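Local coordinates for putative TetR-family transcriptional regulator (Streptomyces coelicolor, PDB 2HXO), which probably binds cis-regulatory DNA through an N-terminal helix-turn-helix domain and regulates transcription, as members of the TetR family generally do, at residues L98-A109 against I157-A165; V26-L37 against K60-V71. All blocks are in the same frame, centred on the assembly; numbering follows the deposited sequence.

Interaction 1 (L98-A109 against I157-A165)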
loop_
_atom_site.group_PDB
_atom_site.type_symbol
_atom_site.label_atom_id
_atom_site.label_comp_id
_atom_site.label_asym_id
_atom_site.label_seq_id
_atom_site.Cartn_x
_atom_site.Cartn_y
_atom_site.Cartn_z
ATOM N N LEU A 98 -10.577 -1.344 -8.865
ATOM C CA LEU A 98 -10.175 -0.962 -7.516
ATOM C C LEU A 98 -9.534 0.427 -7.504
ATOM O O LEU A 98 -9.827 1.246 -6.640
ATOM C CB LEU A 98 -9.209 -2.001 -6.929
ATOM C CG LEU A 98 -9.856 -3.341 -6.552
ATOM C CD1 LEU A 98 -8.800 -4.305 -6.055
ATOM C CD2 LEU A 98 -10.929 -3.110 -5.478
ATOM N N TRP A 99 -8.654 0.688 -8.466
ATOM C CA TRP A 99 -7.986 1.981 -8.556
ATOM C C TRP A 99 -8.994 3.125 -8.703
ATOM O O TRP A 99 -8.922 4.123 -7.981
ATOM C CB TRP A 99 -7.020 1.988 -9.745
ATOM C CG TRP A 99 -6.499 3.363 -10.094
ATOM C CD1 TRP A 99 -7.130 4.319 -10.856
ATOM C CD2 TRP A 99 -5.223 3.917 -9.740
ATOM N NE1 TRP A 99 -6.318 5.422 -11.001
ATOM C CE2 TRP A 99 -5.145 5.201 -10.327
ATOM C CE3 TRP A 99 -4.140 3.450 -8.988
ATOM C CZ2 TRP A 99 -4.021 6.021 -10.187
ATOM C CZ3 TRP A 99 -3.022 4.266 -8.847
ATOM C CH2 TRP A 99 -2.972 5.535 -9.446
ATOM N N ASP A 100 -9.928 2.983 -9.640
ATOM C CA ASP A 100 -10.934 4.012 -9.859
ATOM C C ASP A 100 -11.865 4.165 -8.657
ATOM O O ASP A 100 -12.288 5.280 -8.323
ATOM C CB ASP A 100 -11.756 3.707 -11.117
ATOM C CG ASP A 100 -10.936 3.839 -12.396
ATOM O OD1 ASP A 100 -9.906 4.556 -12.375
ATOM O OD2 ASP A 100 -11.322 3.239 -13.423
ATOM N N ALA A 101 -12.192 3.054 -8.006
ATOM C CA ALA A 101 -13.067 3.113 -6.846
ATOM C C ALA A 101 -12.407 3.872 -5.690
ATOM O O ALA A 101 -13.046 4.710 -5.057
ATOM C CB ALA A 101 -13.457 1.692 -6.399
ATOM N N THR A 102 -11.138 3.593 -5.405
ATOM C CA THR A 102 -10.471 4.279 -4.299
ATOM C C THR A 102 -10.239 5.749 -4.647
ATOM O O THR A 102 -9.949 6.581 -3.788
ATOM C CB THR A 102 -9.125 3.622 -3.955
ATOM O OG1 THR A 102 -8.174 3.934 -4.974
ATOM C CG2 THR A 102 -9.278 2.113 -3.853
ATOM N N GLU A 103 -10.389 6.060 -5.927
ATOM C CA GLU A 103 -10.198 7.414 -6.417
ATOM C C GLU A 103 -11.505 8.183 -6.244
ATOM O O GLU A 103 -11.506 9.376 -5.912
ATOM C CB GLU A 103 -9.780 7.353 -7.889
ATOM C CG GLU A 103 -9.673 8.684 -8.598
ATOM C CD GLU A 103 -8.656 8.635 -9.732
ATOM O OE1 GLU A 103 -7.442 8.743 -9.438
ATOM O OE2 GLU A 103 -9.066 8.473 -10.909
ATOM N N ALA A 104 -12.617 7.490 -6.458
ATOM C CA ALA A 104 -13.931 8.100 -6.312
ATOM C C ALA A 104 -14.340 8.147 -4.838
ATOM O O ALA A 104 -15.129 9.004 -4.426
ATOM C CB ALA A 104 -14.962 7.315 -7.116
ATOM N N HIS A 105 -13.796 7.226 -4.047
ATOM C CA HIS A 105 -14.096 7.145 -2.621
ATOM C C HIS A 105 -12.797 7.044 -1.817
ATOM O O HIS A 105 -12.302 5.949 -1.547
ATOM C CB HIS A 105 -14.965 5.916 -2.336
ATOM C CG HIS A 105 -16.256 5.881 -3.099
ATOM N ND1 HIS A 105 -17.529 6.123 -2.707
ATOM C CD2 HIS A 105 -16.332 5.516 -4.425
ATOM C CE1 HIS A 105 -18.343 5.895 -3.793
ATOM N NE2 HIS A 105 -17.594 5.529 -4.817
ATOM N N PRO A 106 -12.234 8.192 -1.417
ATOM C CA PRO A 106 -10.988 8.279 -0.646
ATOM C C PRO A 106 -10.922 7.379 0.575
ATOM O O PRO A 106 -9.880 6.790 0.878
ATOM C CB PRO A 106 -10.920 9.759 -0.275
ATOM C CG PRO A 106 -11.573 10.416 -1.460
ATOM C CD PRO A 106 -12.778 9.533 -1.693
ATOM N N TRP A 107 -12.035 7.287 1.288
ATOM C CA TRP A 107 -12.105 6.454 2.486
ATOM C C TRP A 107 -11.895 4.958 2.185
ATOM O O TRP A 107 -11.491 4.194 3.062
ATOM C CB TRP A 107 -13.464 6.646 3.163
ATOM C CG TRP A 107 -14.632 6.408 2.234
ATOM C CD1 TRP A 107 -15.269 7.335 1.458
ATOM C CD2 TRP A 107 -15.279 5.155 1.969
ATOM N NE1 TRP A 107 -16.277 6.741 0.730
ATOM C CE2 TRP A 107 -16.303 5.403 1.023
ATOM C CE3 TRP A 107 -15.094 3.846 2.439
ATOM C CZ2 TRP A 107 -17.141 4.387 0.536
ATOM C CZ3 TRP A 107 -15.930 2.833 1.953
ATOM C CH2 TRP A 107 -16.940 3.114 1.012
ATOM N N LEU A 108 -12.157 4.547 0.947
ATOM C CA LEU A 108 -12.028 3.142 0.562
ATOM C C LEU A 108 -10.678 2.494 0.852
ATOM O O LEU A 108 -10.625 1.364 1.344
ATOM C CB LEU A 108 -12.352 2.958 -0.925
ATOM C CG LEU A 108 -12.575 1.504 -1.360
ATOM C CD1 LEU A 108 -13.803 0.941 -0.648
ATOM C CD2 LEU A 108 -12.781 1.426 -2.861
ATOM N N ALA A 109 -9.592 3.193 0.544
ATOM C CA ALA A 109 -8.256 2.644 0.762
ATOM C C ALA A 109 -8.007 2.231 2.209
ATOM O O ALA A 109 -7.417 1.183 2.471
ATOM C CB ALA A 109 -7.200 3.655 0.325
ATOM N N ILE A 157 -1.665 -3.890 -5.823
ATOM C CA ILE A 157 -2.809 -3.014 -6.013
ATOM C C ILE A 157 -3.034 -2.064 -4.829
ATOM O O ILE A 157 -3.230 -0.854 -5.019
ATOM C CB ILE A 157 -4.076 -3.843 -6.291
ATOM C CG1 ILE A 157 -3.927 -4.524 -7.657
ATOM C CG2 ILE A 157 -5.309 -2.948 -6.260
ATOM C CD1 ILE A 157 -4.915 -5.623 -7.942
ATOM N N LEU A 158 -2.998 -2.605 -3.613
ATOM C CA LEU A 158 -3.185 -1.804 -2.400
ATOM C C LEU A 158 -2.116 -0.728 -2.252
ATOM O O LEU A 158 -2.381 0.375 -1.777
ATOM C CB LEU A 158 -3.142 -2.699 -1.165
ATOM C CG LEU A 158 -4.434 -3.339 -0.657
ATOM C CD1 LEU A 158 -5.257 -3.939 -1.796
ATOM C CD2 LEU A 158 -4.048 -4.403 0.342
ATOM N N GLY A 159 -0.899 -1.061 -2.655
ATOM C CA GLY A 159 0.198 -0.119 -2.542
ATOM C C GLY A 159 0.138 1.035 -3.525
ATOM O O GLY A 159 0.386 2.186 -3.159
ATOM N N ALA A 160 -0.170 0.746 -4.785
ATOM C CA ALA A 160 -0.252 1.814 -5.773
ATOM C C ALA A 160 -1.558 2.590 -5.574
ATOM O O ALA A 160 -1.552 3.820 -5.511
ATOM C CB ALA A 160 -0.175 1.236 -7.185
ATOM N N ALA A 161 -2.677 1.878 -5.457
ATOM C CA ALA A 161 -3.965 2.543 -5.250
ATOM C C ALA A 161 -3.977 3.306 -3.922
ATOM O O ALA A 161 -4.543 4.395 -3.825
ATOM C CB ALA A 161 -5.102 1.524 -5.277
ATOM N N GLY A 162 -3.355 2.722 -2.902
ATOM C CA GLY A 162 -3.302 3.364 -1.600
ATOM C C GLY A 162 -2.589 4.700 -1.687
ATOM O O GLY A 162 -3.056 5.699 -1.140
ATOM N N GLN A 163 -1.454 4.719 -2.378
ATOM C CA GLN A 163 -0.683 5.943 -2.541
ATOM C C GLN A 163 -1.479 6.930 -3.387
ATOM O O GLN A 163 -1.470 8.133 -3.131
ATOM C CB GLN A 163 0.660 5.638 -3.212
ATOM C CG GLN A 163 1.674 6.777 -3.169
ATOM C CD GLN A 163 1.873 7.344 -1.762
ATOM O OE1 GLN A 163 1.826 6.614 -0.768
ATOM N NE2 GLN A 163 2.111 8.650 -1.678
ATOM N N ASN A 164 -2.173 6.416 -4.397
ATOM C CA ASN A 164 -2.989 7.260 -5.260
ATOM C C ASN A 164 -4.064 7.987 -4.442
ATOM O O ASN A 164 -4.311 9.179 -4.648
ATOM C CB ASN A 164 -3.655 6.418 -6.347
ATOM C CG ASN A 164 -4.708 7.188 -7.109
ATOM O OD1 ASN A 164 -4.411 8.199 -7.744
ATOM N ND2 ASN A 164 -5.952 6.716 -7.043
ATOM N N ALA A 165 -4.702 7.270 -3.519
ATOM C CA ALA A 165 -5.730 7.868 -2.666
ATOM C C ALA A 165 -5.140 9.031 -1.867
ATOM O O ALA A 165 -5.785 10.069 -1.692
ATOM C CB ALA A 165 -6.301 6.828 -1.716
#

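Interaction 2 (V26-L37 against K60-V71)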
loop_
_atom_site.group_PDB
_atom_site.type_symbol
_atom_site.label_atom_id
_atom_site.label_comp_id
_atom_site.label_asym_id
_atom_site.label_seq_id
_atom_site.Cartn_x
_atom_site.Cartn_y
_atom_site.Cartn_z
ATOM N N VAL A 26 -22.415 5.276 2.343
ATOM C CA VAL A 26 -21.447 5.638 1.315
ATOM C C VAL A 26 -21.468 7.160 1.089
ATOM O O VAL A 26 -20.419 7.814 1.101
ATOM C CB VAL A 26 -21.754 4.914 -0.025
ATOM C CG1 VAL A 26 -20.814 5.422 -1.121
ATOM C CG2 VAL A 26 -21.599 3.407 0.148
ATOM N N GLU A 27 -22.661 7.716 0.893
ATOM C CA GLU A 27 -22.818 9.153 0.678
ATOM C C GLU A 27 -22.169 9.912 1.824
ATOM O O GLU A 27 -21.445 10.886 1.615
ATOM C CB GLU A 27 -24.302 9.524 0.604
ATOM C CG GLU A 27 -25.076 8.793 -0.475
ATOM C CD GLU A 27 -26.560 9.099 -0.435
ATOM O OE1 GLU A 27 -27.192 8.882 0.626
ATOM O OE2 GLU A 27 -27.097 9.555 -1.468
ATOM N N LEU A 28 -22.437 9.459 3.041
ATOM C CA LEU A 28 -21.871 10.086 4.222
ATOM C C LEU A 28 -20.359 9.916 4.238
ATOM O O LEU A 28 -19.627 10.859 4.525
ATOM C CB LEU A 28 -22.480 9.477 5.493
ATOM C CG LEU A 28 -23.969 9.767 5.733
ATOM C CD1 LEU A 28 -24.459 8.993 6.956
ATOM C CD2 LEU A 28 -24.171 11.271 5.930
ATOM N N LEU A 29 -19.889 8.711 3.927
ATOM C CA LEU A 29 -18.455 8.457 3.918
ATOM C C LEU A 29 -17.755 9.361 2.908
ATOM O O LEU A 29 -16.624 9.799 3.134
ATOM C CB LEU A 29 -18.177 6.982 3.596
ATOM C CG LEU A 29 -18.386 5.989 4.751
ATOM C CD1 LEU A 29 -18.232 4.568 4.246
ATOM C CD2 LEU A 29 -17.384 6.265 5.859
ATOM N N ASP A 30 -18.438 9.641 1.803
ATOM C CA ASP A 30 -17.887 10.488 0.753
ATOM C C ASP A 30 -17.808 11.956 1.165
ATOM O O ASP A 30 -16.858 12.658 0.808
ATOM C CB ASP A 30 -18.737 10.368 -0.516
ATOM C CG ASP A 30 -18.589 9.019 -1.198
ATOM O OD1 ASP A 30 -19.388 8.723 -2.110
ATOM O OD2 ASP A 30 -17.670 8.258 -0.832
ATOM N N THR A 31 -18.802 12.409 1.928
ATOM C CA THR A 31 -18.876 13.803 2.371
ATOM C C THR A 31 -18.251 14.097 3.736
ATOM O O THR A 31 -17.384 14.963 3.846
ATOM C CB THR A 31 -20.338 14.273 2.396
ATOM O OG1 THR A 31 -21.079 13.442 3.299
ATOM C CG2 THR A 31 -20.963 14.166 1.007
ATOM N N VAL A 32 -18.686 13.385 4.772
ATOM C CA VAL A 32 -18.159 13.615 6.116
ATOM C C VAL A 32 -17.098 12.621 6.586
ATOM O O VAL A 32 -16.491 12.810 7.646
ATOM C CB VAL A 32 -19.303 13.661 7.168
ATOM C CG1 VAL A 32 -20.139 14.924 6.973
ATOM C CG2 VAL A 32 -20.187 12.435 7.049
ATOM N N GLY A 33 -16.871 11.567 5.805
ATOM C CA GLY A 33 -15.870 10.577 6.169
ATOM C C GLY A 33 -16.307 9.543 7.196
ATOM O O GLY A 33 -17.485 9.445 7.546
ATOM N N GLU A 34 -15.346 8.768 7.686
ATOM C CA GLU A 34 -15.635 7.731 8.664
ATOM C C GLU A 34 -16.204 8.351 9.929
ATOM O O GLU A 34 -17.321 8.029 10.341
ATOM C CB GLU A 34 -14.368 6.943 8.998
ATOM C CG GLU A 34 -14.653 5.607 9.651
ATOM C CD GLU A 34 -13.397 4.799 9.910
ATOM O OE1 GLU A 34 -12.551 4.705 8.993
ATOM O OE2 GLU A 34 -13.261 4.246 11.025
ATOM N N ARG A 35 -15.431 9.243 10.543
ATOM C CA ARG A 35 -15.861 9.921 11.763
ATOM C C ARG A 35 -17.243 10.546 11.593
ATOM O O ARG A 35 -18.012 10.630 12.550
ATOM C CB ARG A 35 -14.852 11.010 12.146
ATOM C CG ARG A 35 -13.646 10.515 12.932
ATOM C CD ARG A 35 -13.990 10.320 14.409
ATOM N NE ARG A 35 -12.820 9.957 15.208
ATOM C CZ ARG A 35 -12.778 9.982 16.539
ATOM N NH1 ARG A 35 -13.846 10.357 17.235
ATOM N NH2 ARG A 35 -11.664 9.634 17.176
ATOM N N GLY A 36 -17.552 10.979 10.374
ATOM C CA GLY A 36 -18.841 11.590 10.106
ATOM C C GLY A 36 -19.962 10.580 9.965
ATOM O O GLY A 36 -21.131 10.956 9.854
ATOM N N LEU A 37 -19.610 9.297 9.953
ATOM C CA LEU A 37 -20.611 8.242 9.836
ATOM C C LEU A 37 -21.103 7.893 11.236
ATOM O O LEU A 37 -20.471 7.111 11.955
ATOM C CB LEU A 37 -20.021 6.997 9.166
ATOM C CG LEU A 37 -21.029 5.855 8.986
ATOM C CD1 LEU A 37 -22.123 6.285 8.028
ATOM C CD2 LEU A 37 -20.325 4.609 8.468
ATOM N N LYS A 60 -21.089 -0.395 13.636
ATOM C CA LYS A 60 -20.454 0.479 12.658
ATOM C C LYS A 60 -19.443 -0.296 11.823
ATOM O O LYS A 60 -19.360 -0.114 10.606
ATOM C CB LYS A 60 -19.753 1.650 13.361
ATOM C CG LYS A 60 -19.088 2.631 12.400
ATOM C CD LYS A 60 -18.247 3.674 13.137
ATOM C CE LYS A 60 -17.727 4.752 12.181
ATOM N NZ LYS A 60 -17.100 5.896 12.900
ATOM N N ALA A 61 -18.672 -1.152 12.487
ATOM C CA ALA A 61 -17.660 -1.957 11.814
ATOM C C ALA A 61 -18.267 -2.756 10.659
ATOM O O ALA A 61 -17.693 -2.826 9.573
ATOM C CB ALA A 61 -16.993 -2.906 12.817
ATOM N N GLU A 62 -19.429 -3.355 10.905
ATOM C CA GLU A 62 -20.126 -4.151 9.897
ATOM C C GLU A 62 -20.689 -3.273 8.773
ATOM O O GLU A 62 -20.753 -3.693 7.613
ATOM C CB GLU A 62 -21.269 -4.944 10.543
ATOM C CG GLU A 62 -20.866 -6.070 11.512
ATOM C CD GLU A 62 -19.969 -5.618 12.671
ATOM O OE1 GLU A 62 -20.265 -4.578 13.316
ATOM O OE2 GLU A 62 -18.963 -6.323 12.942
ATOM N N LEU A 63 -21.106 -2.057 9.110
ATOM C CA LEU A 63 -21.648 -1.146 8.110
ATOM C C LEU A 63 -20.527 -0.661 7.177
ATOM O O LEU A 63 -20.717 -0.547 5.966
ATOM C CB LEU A 63 -22.322 0.041 8.796
ATOM C CG LEU A 63 -23.074 1.038 7.914
ATOM C CD1 LEU A 63 -24.093 0.317 7.054
ATOM C CD2 LEU A 63 -23.745 2.075 8.806
ATOM N N LEU A 64 -19.361 -0.376 7.745
ATOM C CA LEU A 64 -18.219 0.053 6.943
ATOM C C LEU A 64 -17.869 -1.071 5.965
ATOM O O LEU A 64 -17.563 -0.816 4.798
ATOM C CB LEU A 64 -17.011 0.348 7.834
ATOM C CG LEU A 64 -17.068 1.594 8.726
ATOM C CD1 LEU A 64 -15.807 1.658 9.577
ATOM C CD2 LEU A 64 -17.204 2.842 7.869
ATOM N N GLY A 65 -17.921 -2.312 6.447
ATOM C CA GLY A 65 -17.616 -3.452 5.598
ATOM C C GLY A 65 -18.601 -3.601 4.452
ATOM O O GLY A 65 -18.217 -3.880 3.316
ATOM N N ALA A 66 -19.880 -3.407 4.743
ATOM C CA ALA A 66 -20.905 -3.530 3.723
ATOM C C ALA A 66 -20.766 -2.418 2.693
ATOM O O ALA A 66 -21.061 -2.617 1.513
ATOM C CB ALA A 66 -22.288 -3.479 4.362
ATOM N N ALA A 67 -20.329 -1.243 3.143
ATOM C CA ALA A 67 -20.152 -0.090 2.259
ATOM C C ALA A 67 -18.953 -0.329 1.343
ATOM O O ALA A 67 -19.010 -0.082 0.141
ATOM C CB ALA A 67 -19.937 1.169 3.088
ATOM N N THR A 68 -17.868 -0.814 1.930
ATOM C CA THR A 68 -16.663 -1.121 1.182
ATOM C C THR A 68 -16.978 -2.188 0.121
ATOM O O THR A 68 -16.612 -2.046 -1.046
ATOM C CB THR A 68 -15.575 -1.639 2.132
ATOM O OG1 THR A 68 -15.264 -0.609 3.074
ATOM C CG2 THR A 68 -14.311 -2.034 1.359
ATOM N N ASP A 69 -17.687 -3.233 0.541
ATOM C CA ASP A 69 -18.066 -4.344 -0.328
ATOM C C ASP A 69 -18.944 -3.894 -1.492
ATOM O O ASP A 69 -18.730 -4.297 -2.636
ATOM C CB ASP A 69 -18.802 -5.405 0.499
ATOM C CG ASP A 69 -19.139 -6.663 -0.295
ATOM O OD1 ASP A 69 -18.309 -7.593 -0.327
ATOM O OD2 ASP A 69 -20.237 -6.730 -0.885
ATOM N N ALA A 70 -19.937 -3.061 -1.202
ATOM C CA ALA A 70 -20.848 -2.584 -2.238
ATOM C C ALA A 70 -20.112 -1.777 -3.306
ATOM O O ALA A 70 -20.325 -1.964 -4.504
ATOM C CB ALA A 70 -21.952 -1.741 -1.611
ATOM N N VAL A 71 -19.254 -0.871 -2.866
ATOM C CA VAL A 71 -18.489 -0.039 -3.780
ATOM C C VAL A 71 -17.523 -0.869 -4.634
ATOM O O VAL A 71 -17.411 -0.659 -5.837
ATOM C CB VAL A 71 -17.699 1.035 -2.993
ATOM C CG1 VAL A 71 -16.467 1.471 -3.776
ATOM C CG2 VAL A 71 -18.605 2.227 -2.721
#

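Interaction 1 (L98-A109 against I157-A165)
Trp-99 and Asn-164 stack where two near-parallel helices of the all-helical TetR-type C-terminal domain, 87-104 and 146-166, pack together near the centre of the chain. The axes of 98-104 and 157-165 approach to 9.1 Å at a crossing angle of -24°. Asn-164 lays its amide over one face of the indole, the planes 16° apart, with ND2 above the ring centre. Trp-99 reaches this position because CG stands anti to its backbone N (chi1 168°), which carries the ring across to Ala-160, Ala-161 and Asn-164. Phe-218 of helix 214-230 also stacks on the indole; an alanine in place of Trp-99 would probably leave the Asn-164 amide without its platform and open a gap between the three helices. One turn along, Thr-102 bonds back to its own helix, OG1 giving its proton to Trp-99 O at 3.1 Å and lying 3.9 Å from Ala-161 CB. Beyond His-105, where the chain turns into helix 107-118, Ala-109 CB meets Ala-165 CB at 3.9 Å. At the buried end Leu-98 CD1 touches Ile-157 CG2 at 3.8 Å. Nearer solvent the carboxylate of Glu-103 accepts a weak hydrogen bond from Asn-164 ND2 at OE1, 3.5 Å long.

Interaction 2 (V26-L37 against K60-V71)
Leu-64 and Leu-37 lie alongside with their chains running opposite ways, their CD2 methyls 3.6 Å apart. Leu-29 CD2 meets the same Leu-64 CD2 at 4.0 Å, the two side chains set roughly perpendicular, while Leu-64 CD1 touches the Glu-34 carboxylate, 3.9 Å from OE2. A turn on, Ala-67 CB packs against both Leu-29 CD1 and Val-26 CG2, and Val-26 CG1 extends the apolar strip to Val-71 CG2 at 4.2 Å. At the exposed end Lys-60, fully extended with CG anti to its backbone N (chi1 -179°), carries NZ to Glu-34 O for a weak hydrogen bond of 3.3 Å; Glu-34 OE2 stays 4.6 Å from Lys-60 NZ, too far for an ion pair. Glu-34 O also accepts Leu-37 N, closing the type I turn 34-37 that brings Leu-37 back over helix 60-76. Gly-33 is where the backbone leaves helical angles, with a positive phi of 81°. The axes of 26-31 and 60-71 cross at -91°, placing them at right angles within the helix-turn-helix domain. Leu-63, which meets Leu-37 across the contact, packs on Leu-42 of helix 39-46, in the predicted DNA-binding motif, and Leu-64 and Thr-68 reach Gln-111 of helix 107-118 in the C-terminal domain.

The centre of interaction 1 lies about 4 Å from the chain centre, that of interaction 2 about 15 Å, yet each is only partly buried. They differ in geometry: near-parallel helices hold a flat ring-on-amide stack in the first, whereas helices at right angles mesh aliphatic side chains in the second, and both have a weak polar bond at an exposed edge. They share no helix. The two meet at the junction of the DNA-binding and C-terminal domains, where Asp-30 OD2 probably accepts hydrogen bonds from Trp-107 NE1 (2.6 Å) and His-105 ND1 (2.8 Å). Interaction 1 also borders the second subunit, through Leu-158, Ala-160 and Gln-163 among others; interaction 2 touches no other chain.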